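Local coordinates for uncharacterized protein Lpg0364 (Legionella pneumophila subsp. pneumophila, PDB 4Q63) that is of unknown function but carries a PilZ-like beta-barrel domain and may, like other members of that family, bind cyclic di-GMP, at residues 56-66 with 77-88. Sequence-based numbering, arbitrary orientation.
Sequences IHNFIMELCYE and LHFTKEDETNKL. With CD (cadmium ion), chain D; CD (cadmium ion), chain B; CD (cadmium ion), chain C.
Leu63 fills the tight centre of this contact, and its two methyls split. CD1 lies over the middle of one face of the Phe79 ring, a CH-pi contact 4.2 Å from the centroid, and also meets Leu88 CD2. The other branch, CD2, packs against Glu84 CB at 3.8 Å. In the conformer given, the selenomethionine Met61 extends this apolar layer, its SE against Leu88 CB. Tyr65 CB touches the edge of the Phe79 ring.

Polar links close the corner where strand 59-66 meets the start of the helix. Glu84 OE1 accepts the backbone N-H of Cys64 (N to OE1 3.0 Å), on the syn side and 22° out of the carboxylate plane. Water 1 donates to Glu84 OE1 and to Cys64 O, and accepts from Lys81 N, the N-cap residue. Cys64 O also receives Thr80 N-H, from above its carbonyl plane.

Glu66 and His78 form a hydrogen-bonded antiparallel pair. With CG of His78 anti to the backbone N (chi1 171°), its ring runs alongside the Glu66 side chain. His78 ND1 donates in its ring plane to Glu66 OE2, at 2.6 Å and 167°. Both carboxylate oxygens of Glu66 also bind a cadmium ion. OE2 thus has two partners, which should restrict rotation of the carboxylate.

The outer side is looser. Lys87 runs past Met61, and in the Phe59 conformer given its CE meets the ring edge. The exposed Glu62 starts away from the helix, and its two carboxylate oxygens bind another cadmium ion.

The arrangement is a beta hairpin whose second strand leads into the C-terminal helix packed against the barrel, consistent with a PilZ-like fold.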
ATOM      1  N   ILE A  56      -0.985  -2.997  -9.079  1.00 37.36           N
ATOM      2  CA  ILE A  56       0.073  -3.998  -9.080  1.00 39.72           C
ATOM      3  C   ILE A  56      -0.053  -4.783 -10.360  1.00 43.81           C
ATOM      4  O   ILE A  56      -0.972  -5.594 -10.508  1.00 39.60           O
ATOM      5  CB  ILE A  56      -0.055  -4.965  -7.888  1.00 40.58           C
ATOM      6  CG1 ILE A  56      -0.035  -4.186  -6.570  1.00 48.51           C
ATOM      7  CG2 ILE A  56       1.037  -6.030  -7.956  1.00 43.10           C
ATOM      8  CD1 ILE A  56      -0.264  -5.036  -5.337  1.00 51.64           C
ATOM      9  N   HIS A  57       0.863  -4.520 -11.288  1.00 39.06           N
ATOM     10  CA  HIS A  57       0.790  -5.076 -12.624  1.00 42.37           C
ATOM     11  C   HIS A  57      -0.588  -4.779 -13.235  1.00 43.35           C
ATOM     12  O   HIS A  57      -0.938  -3.614 -13.375  1.00 42.77           O
ATOM     13  CB  HIS A  57       1.180  -6.553 -12.611  1.00 43.09           C
ATOM     14  CG  HIS A  57       2.652  -6.768 -12.451  1.00 50.40           C
ATOM     15  ND1 HIS A  57       3.197  -7.973 -12.073  1.00 45.86           N
ATOM     16  CD2 HIS A  57       3.699  -5.927 -12.627  1.00 48.82           C
ATOM     17  CE1 HIS A  57       4.512  -7.873 -12.030  1.00 52.91           C
ATOM     18  NE2 HIS A  57       4.845  -6.640 -12.365  1.00 49.97           N
ATOM     19  N   ASN A  58      -1.375  -5.794 -13.577  1.00 42.81           N
ATOM     20  CA  ASN A  58      -2.704  -5.523 -14.137  1.00 44.63           C
ATOM     21  C   ASN A  58      -3.842  -5.404 -13.110  1.00 45.64           C
ATOM     22  O   ASN A  58      -4.990  -5.188 -13.478  1.00 48.10           O
ATOM     23  CB  ASN A  58      -3.074  -6.562 -15.181  1.00 46.67           C
ATOM     24  CG  ASN A  58      -2.112  -6.570 -16.355  1.00 49.47           C
ATOM     25  OD1 ASN A  58      -1.592  -5.521 -16.753  1.00 50.23           O
ATOM     26  ND2 ASN A  58      -1.845  -7.750 -16.885  1.00 51.52           N
ATOM     27  N   PHE A  59      -3.517  -5.532 -11.827  0.50 40.18           N
ATOM     28  CA  PHE A  59      -4.537  -5.507 -10.780  0.50 39.35           C
ATOM     29  C   PHE A  59      -4.657  -4.140 -10.101  0.50 39.84           C
ATOM     30  O   PHE A  59      -3.676  -3.597  -9.583  0.50 34.57           O
ATOM     31  CB  PHE A  59      -4.245  -6.580  -9.723  0.50 40.85           C
ATOM     32  CG  PHE A  59      -5.417  -6.880  -8.828  0.50 46.75           C
ATOM     33  CD1 PHE A  59      -6.382  -7.793  -9.223  0.50 48.75           C
ATOM     34  CD2 PHE A  59      -5.555  -6.251  -7.603  0.50 49.20           C
ATOM     35  CE1 PHE A  59      -7.466  -8.075  -8.414  0.50 52.04           C
ATOM     36  CE2 PHE A  59      -6.646  -6.529  -6.783  0.50 49.62           C
ATOM     37  CZ  PHE A  59      -7.598  -7.443  -7.193  0.50 50.10           C
ATOM     38  N   ILE A  60      -5.866  -3.596 -10.085  1.00 38.70           N
ATOM     39  CA  ILE A  60      -6.096  -2.280  -9.487  1.00 41.06           C
ATOM     40  C   ILE A  60      -7.166  -2.404  -8.413  1.00 39.52           C
ATOM     41  O   ILE A  60      -8.184  -3.047  -8.635  1.00 44.07           O
ATOM     42  CB  ILE A  60      -6.571  -1.263 -10.550  1.00 53.33           C
ATOM     43  CG1 ILE A  60      -5.512  -1.106 -11.647  1.00 57.40           C
ATOM     44  CG2 ILE A  60      -6.904   0.092  -9.914  1.00 53.99           C
ATOM     45  CD1 ILE A  60      -5.966  -0.271 -12.817  1.00 62.28           C
HETATM   46  N   MSE A  61      -6.937  -1.811  -7.252  0.64 36.88           N
HETATM   47  CA  MSE A  61      -7.971  -1.790  -6.230  0.64 39.25           C
HETATM   48  C   MSE A  61      -7.882  -0.534  -5.394  0.64 36.84           C
HETATM   49  O   MSE A  61      -6.927   0.233  -5.514  0.64 38.67           O
HETATM   50  CB  MSE A  61      -7.909  -3.041  -5.338  0.64 42.21           C
HETATM   51  CG  MSE A  61      -6.614  -3.207  -4.558  0.64 41.91           C
HETATM   52 SE   MSE A  61      -6.658  -4.724  -3.286  0.60 53.76          SE
HETATM   53  CE  MSE A  61      -8.324  -4.327  -2.338  0.64 36.48           C
ATOM     54  N   GLU A  62      -8.897  -0.329  -4.563  1.00 34.54           N
ATOM     55  CA  GLU A  62      -8.906   0.747  -3.573  1.00 34.98           C
ATOM     56  C   GLU A  62      -9.014   0.159  -2.177  1.00 34.39           C
ATOM     57  O   GLU A  62      -9.774  -0.790  -1.951  1.00 40.76           O
ATOM     58  CB  GLU A  62     -10.095   1.678  -3.820  1.00 34.35           C
ATOM     59  CG  GLU A  62      -9.974   2.440  -5.101  1.00 43.42           C
ATOM     60  CD  GLU A  62     -11.137   3.384  -5.322  1.00 43.64           C
ATOM     61  OE1 GLU A  62     -10.934   4.615  -5.218  1.00 42.28           O
ATOM     62  OE2 GLU A  62     -12.250   2.889  -5.587  1.00 49.08           O
ATOM     63  N   LEU A  63      -8.274   0.749  -1.251  1.00 32.63           N
ATOM     64  CA  LEU A  63      -8.177   0.297   0.124  1.00 38.17           C
ATOM     65  C   LEU A  63      -8.382   1.474   1.066  1.00 31.96           C
ATOM     66  O   LEU A  63      -7.738   2.519   0.927  1.00 31.53           O
ATOM     67  CB  LEU A  63      -6.784  -0.291   0.397  1.00 40.86           C
ATOM     68  CG  LEU A  63      -6.471  -1.590  -0.346  1.00 45.48           C
ATOM     69  CD1 LEU A  63      -5.035  -1.551  -0.825  1.00 43.50           C
ATOM     70  CD2 LEU A  63      -6.694  -2.761   0.593  1.00 45.10           C
ATOM     71  N   CYS A  64      -9.317   1.308   1.989  1.00 29.38           N
ATOM     72  CA  CYS A  64      -9.445   2.204   3.110  1.00 34.57           C
ATOM     73  C   CYS A  64      -8.174   2.105   3.958  1.00 30.51           C
ATOM     74  O   CYS A  64      -7.695   0.999   4.247  1.00 29.07           O
ATOM     75  CB  CYS A  64     -10.676   1.781   3.919  1.00 34.68           C
ATOM     76  SG  CYS A  64     -12.226   2.413   3.305  0.80 31.54           S
ATOM     77  N   TYR A  65      -7.610   3.246   4.346  1.00 31.19           N
ATOM     78  CA  TYR A  65      -6.406   3.239   5.177  1.00 22.51           C
ATOM     79  C   TYR A  65      -6.525   4.266   6.299  1.00 24.44           C
ATOM     80  O   TYR A  65      -7.320   5.213   6.225  1.00 24.57           O
ATOM     81  CB  TYR A  65      -5.157   3.609   4.352  1.00 24.11           C
ATOM     82  CG  TYR A  65      -5.107   5.084   4.051  1.00 28.66           C
ATOM     83  CD1 TYR A  65      -5.703   5.592   2.909  1.00 27.13           C
ATOM     84  CD2 TYR A  65      -4.480   5.982   4.924  1.00 27.88           C
ATOM     85  CE1 TYR A  65      -5.673   6.935   2.649  1.00 30.11           C
ATOM     86  CE2 TYR A  65      -4.478   7.324   4.686  1.00 26.58           C
ATOM     87  CZ  TYR A  65      -5.070   7.802   3.547  1.00 31.13           C
ATOM     88  OH  TYR A  65      -5.063   9.153   3.284  1.00 33.64           O
ATOM     89  N   GLU A  66      -5.668   4.128   7.302  1.00 26.68           N
ATOM     90  CA  GLU A  66      -5.456   5.234   8.212  1.00 25.22           C
ATOM     91  C   GLU A  66      -3.957   5.302   8.529  1.00 25.81           C
ATOM     92  O   GLU A  66      -3.272   4.274   8.537  1.00 26.32           O
ATOM     93  CB  GLU A  66      -6.241   4.984   9.492  1.00 28.37           C
ATOM     94  CG  GLU A  66      -5.806   3.690  10.143  1.00 31.85           C
ATOM     95  CD  GLU A  66      -6.606   3.338  11.356  1.00 28.66           C
ATOM     96  OE1 GLU A  66      -7.527   4.104  11.699  1.00 33.54           O
ATOM     97  OE2 GLU A  66      -6.327   2.279  11.942  1.00 32.05           O
ATOM     98  N   LEU A  77       0.878   3.252   7.067  1.00 30.72           N
ATOM     99  CA  LEU A  77      -0.566   3.131   6.876  1.00 29.94           C
ATOM    100  C   LEU A  77      -1.056   1.777   7.341  1.00 29.67           C
ATOM    101  O   LEU A  77      -0.363   0.773   7.227  1.00 31.20           O
ATOM    102  CB  LEU A  77      -0.949   3.296   5.401  1.00 27.83           C
ATOM    103  CG  LEU A  77      -0.379   4.481   4.635  1.00 32.65           C
ATOM    104  CD1 LEU A  77      -0.952   4.478   3.200  1.00 31.22           C
ATOM    105  CD2 LEU A  77      -0.667   5.811   5.352  1.00 30.99           C
ATOM    106  N   HIS A  78      -2.254   1.770   7.893  1.00 27.72           N
ATOM    107  CA  HIS A  78      -2.941   0.554   8.289  1.00 25.42           C
ATOM    108  C   HIS A  78      -4.198   0.415   7.402  1.00 27.55           C
ATOM    109  O   HIS A  78      -4.997   1.352   7.349  1.00 28.14           O
ATOM    110  CB  HIS A  78      -3.370   0.767   9.713  1.00 27.30           C
ATOM    111  CG  HIS A  78      -4.288  -0.276  10.250  1.00 31.82           C
ATOM    112  ND1 HIS A  78      -5.340   0.029  11.086  1.00 34.94           N
ATOM    113  CD2 HIS A  78      -4.285  -1.619  10.111  1.00 31.99           C
ATOM    114  CE1 HIS A  78      -5.962  -1.086  11.421  1.00 37.24           C
ATOM    115  NE2 HIS A  78      -5.334  -2.095  10.848  1.00 30.70           N
ATOM    116  N   PHE A  79      -4.375  -0.727   6.721  1.00 28.33           N
ATOM    117  CA  PHE A  79      -5.583  -0.958   5.901  1.00 28.00           C
ATOM    118  C   PHE A  79      -6.661  -1.533   6.807  1.00 30.10           C
ATOM    119  O   PHE A  79      -6.495  -2.594   7.402  1.00 32.38           O
ATOM    120  CB  PHE A  79      -5.323  -1.925   4.742  1.00 25.68           C
ATOM    121  CG  PHE A  79      -4.234  -1.480   3.805  1.00 29.41           C
ATOM    122  CD1 PHE A  79      -4.150  -0.162   3.383  1.00 34.10           C
ATOM    123  CD2 PHE A  79      -3.281  -2.378   3.359  1.00 30.10           C
ATOM    124  CE1 PHE A  79      -3.157   0.239   2.527  1.00 35.01           C
ATOM    125  CE2 PHE A  79      -2.271  -1.977   2.492  1.00 28.75           C
ATOM    126  CZ  PHE A  79      -2.205  -0.676   2.077  1.00 32.66           C
ATOM    127  N   THR A  80      -7.774  -0.825   6.912  1.00 23.98           N
ATOM    128  CA  THR A  80      -8.729  -1.093   7.963  1.00 29.63           C
ATOM    129  C   THR A  80      -9.838  -2.094   7.676  1.00 35.86           C
ATOM    130  O   THR A  80     -10.521  -2.529   8.609  1.00 38.77           O
ATOM    131  CB  THR A  80      -9.359   0.222   8.436  1.00 34.93           C
ATOM    132  OG1 THR A  80      -9.838   0.944   7.296  1.00 37.99           O
ATOM    133  CG2 THR A  80      -8.300   1.071   9.146  1.00 33.85           C
ATOM    134  N   LYS A  81     -10.047  -2.457   6.409  1.00 40.25           N
ATOM    135  CA  LYS A  81     -11.177  -3.336   6.085  1.00 43.56           C
ATOM    136  C   LYS A  81     -10.720  -4.759   5.799  1.00 43.84           C
ATOM    137  O   LYS A  81      -9.959  -5.007   4.852  1.00 38.52           O
ATOM    138  CB  LYS A  81     -11.995  -2.790   4.908  1.00 43.36           C
ATOM    139  CG  LYS A  81     -12.382  -1.329   5.083  1.00 53.36           C
ATOM    140  CD  LYS A  81     -13.308  -1.146   6.294  1.00 63.27           C
ATOM    141  CE  LYS A  81     -13.563   0.326   6.603  1.00 62.57           C
ATOM    142  NZ  LYS A  81     -13.845   1.129   5.390  1.00 31.55           N
ATOM    143  N   GLU A  82     -11.213  -5.685   6.613  1.00 43.92           N
ATOM    144  CA  GLU A  82     -10.816  -7.081   6.512  1.00 49.22           C
ATOM    145  C   GLU A  82     -11.037  -7.658   5.116  1.00 46.09           C
ATOM    146  O   GLU A  82     -10.150  -8.315   4.578  1.00 43.26           O
ATOM    147  CB  GLU A  82     -11.523  -7.938   7.566  0.70 56.26           C
ATOM    148  CG  GLU A  82     -10.818  -9.260   7.835  0.93 61.29           C
ATOM    149  CD  GLU A  82     -11.278  -9.910   9.125  0.39 70.28           C
ATOM    150  OE1 GLU A  82     -12.415 -10.427   9.153  0.81 73.77           O
ATOM    151  OE2 GLU A  82     -10.504  -9.895  10.111  0.79 74.89           O
ATOM    152  N   ASP A  83     -12.199  -7.401   4.522  1.00 46.29           N
ATOM    153  CA  ASP A  83     -12.498  -7.970   3.209  1.00 51.59           C
ATOM    154  C   ASP A  83     -11.572  -7.420   2.114  1.00 50.59           C
ATOM    155  O   ASP A  83     -11.186  -8.144   1.196  1.00 52.94           O
ATOM    156  CB  ASP A  83     -13.978  -7.790   2.847  0.92 55.64           C
ATOM    157  CG  ASP A  83     -14.330  -6.358   2.498  0.46 51.20           C
ATOM    158  OD1 ASP A  83     -13.710  -5.407   3.040  0.57 45.87           O
ATOM    159  OD2 ASP A  83     -15.238  -6.197   1.662  0.46 52.03           O
ATOM    160  N   GLU A  84     -11.198  -6.149   2.230  1.00 39.05           N
ATOM    161  CA  GLU A  84     -10.218  -5.562   1.317  1.00 41.35           C
ATOM    162  C   GLU A  84      -8.790  -6.085   1.568  1.00 37.51           C
ATOM    163  O   GLU A  84      -8.018  -6.241   0.623  1.00 40.31           O
ATOM    164  CB  GLU A  84     -10.225  -4.037   1.429  1.00 43.05           C
ATOM    165  CG  GLU A  84     -11.581  -3.416   1.109  1.00 42.41           C
ATOM    166  CD  GLU A  84     -11.645  -1.956   1.506  1.00 40.69           C
ATOM    167  OE1 GLU A  84     -10.648  -1.391   1.977  1.00 30.34           O
ATOM    168  OE2 GLU A  84     -12.713  -1.357   1.376  1.00 42.05           O
ATOM    169  N   THR A  85      -8.436  -6.357   2.820  1.00 36.72           N
ATOM    170  CA  THR A  85      -7.104  -6.904   3.105  1.00 40.39           C
ATOM    171  C   THR A  85      -6.990  -8.365   2.654  1.00 46.00           C
ATOM    172  O   THR A  85      -5.904  -8.838   2.289  1.00 44.53           O
ATOM    173  CB  THR A  85      -6.706  -6.780   4.584  1.00 41.28           C
ATOM    174  OG1 THR A  85      -7.603  -7.541   5.413  1.00 44.24           O
ATOM    175  CG2 THR A  85      -6.697  -5.300   5.024  1.00 43.75           C
ATOM    176  N   ASN A  86      -8.111  -9.078   2.682  1.00 49.14           N
ATOM    177  CA  ASN A  86      -8.166 -10.433   2.126  1.00 49.95           C
ATOM    178  C   ASN A  86      -7.887 -10.444   0.632  1.00 46.11           C
ATOM    179  O   ASN A  86      -7.122 -11.270   0.150  1.00 53.31           O
ATOM    180  CB  ASN A  86      -9.508 -11.111   2.416  1.00 56.43           C
ATOM    181  CG  ASN A  86      -9.667 -11.499   3.877  1.00 62.86           C
ATOM    182  OD1 ASN A  86      -8.690 -11.603   4.619  1.00 58.10           O
ATOM    183  ND2 ASN A  86     -10.908 -11.730   4.294  1.00 73.07           N
ATOM    184  N   LYS A  87      -8.494  -9.523  -0.107  1.00 44.81           N
ATOM    185  CA  LYS A  87      -8.220  -9.418  -1.537  1.00 45.73           C
ATOM    186  C   LYS A  87      -6.746  -9.096  -1.807  1.00 41.56           C
ATOM    187  O   LYS A  87      -6.104  -9.705  -2.669  1.00 40.69           O
ATOM    188  CB  LYS A  87      -9.105  -8.357  -2.196  1.00 50.48           C
ATOM    189  CG  LYS A  87     -10.489  -8.824  -2.608  0.54 62.27           C
ATOM    190  CD  LYS A  87     -11.142  -7.800  -3.539  0.80 69.62           C
ATOM    191  CE  LYS A  87     -10.229  -7.475  -4.721  0.86 73.18           C
ATOM    192  NZ  LYS A  87     -10.202  -6.018  -5.044  1.00 72.00           N
ATOM    193  N   LEU A  88      -6.230  -8.113  -1.081  1.00 37.54           N
ATOM    194  CA  LEU A  88      -4.843  -7.694  -1.219  1.00 37.31           C
ATOM    195  C   LEU A  88      -3.858  -8.828  -0.936  1.00 41.85           C
ATOM    196  O   LEU A  88      -2.854  -8.990  -1.636  1.00 42.46           O
ATOM    197  CB  LEU A  88      -4.550  -6.530  -0.269  1.00 34.71           C
ATOM    198  CG  LEU A  88      -3.123  -6.005  -0.381  1.00 33.64           C
ATOM    199  CD1 LEU A  88      -2.849  -5.620  -1.847  1.00 35.86           C
ATOM    200  CD2 LEU A  88      -2.907  -4.824   0.551  1.00 30.83           C
TER
HETATM  201 CD    CD D 203       2.090 -10.070 -11.790  1.00 45.54          CD
HETATM  202 CD    CD B 201     -13.356   5.192  -5.655  1.00 42.34          CD
HETATM  203 CD    CD C 202      -7.353   3.156  14.108  0.75 31.99          CD
HETATM  204  O   HOH W   1      -8.764  -1.657   3.974  1.00 30.94           O
HETATM  205  O   HOH W   2     -12.916   4.898  -8.309  1.00 52.30           O
HETATM  206  O   HOH W   3     -15.777   5.411  -6.412  1.00 47.76           O
HETATM  207  O   HOH W   4      -7.701   0.821  14.436  1.00 33.27           O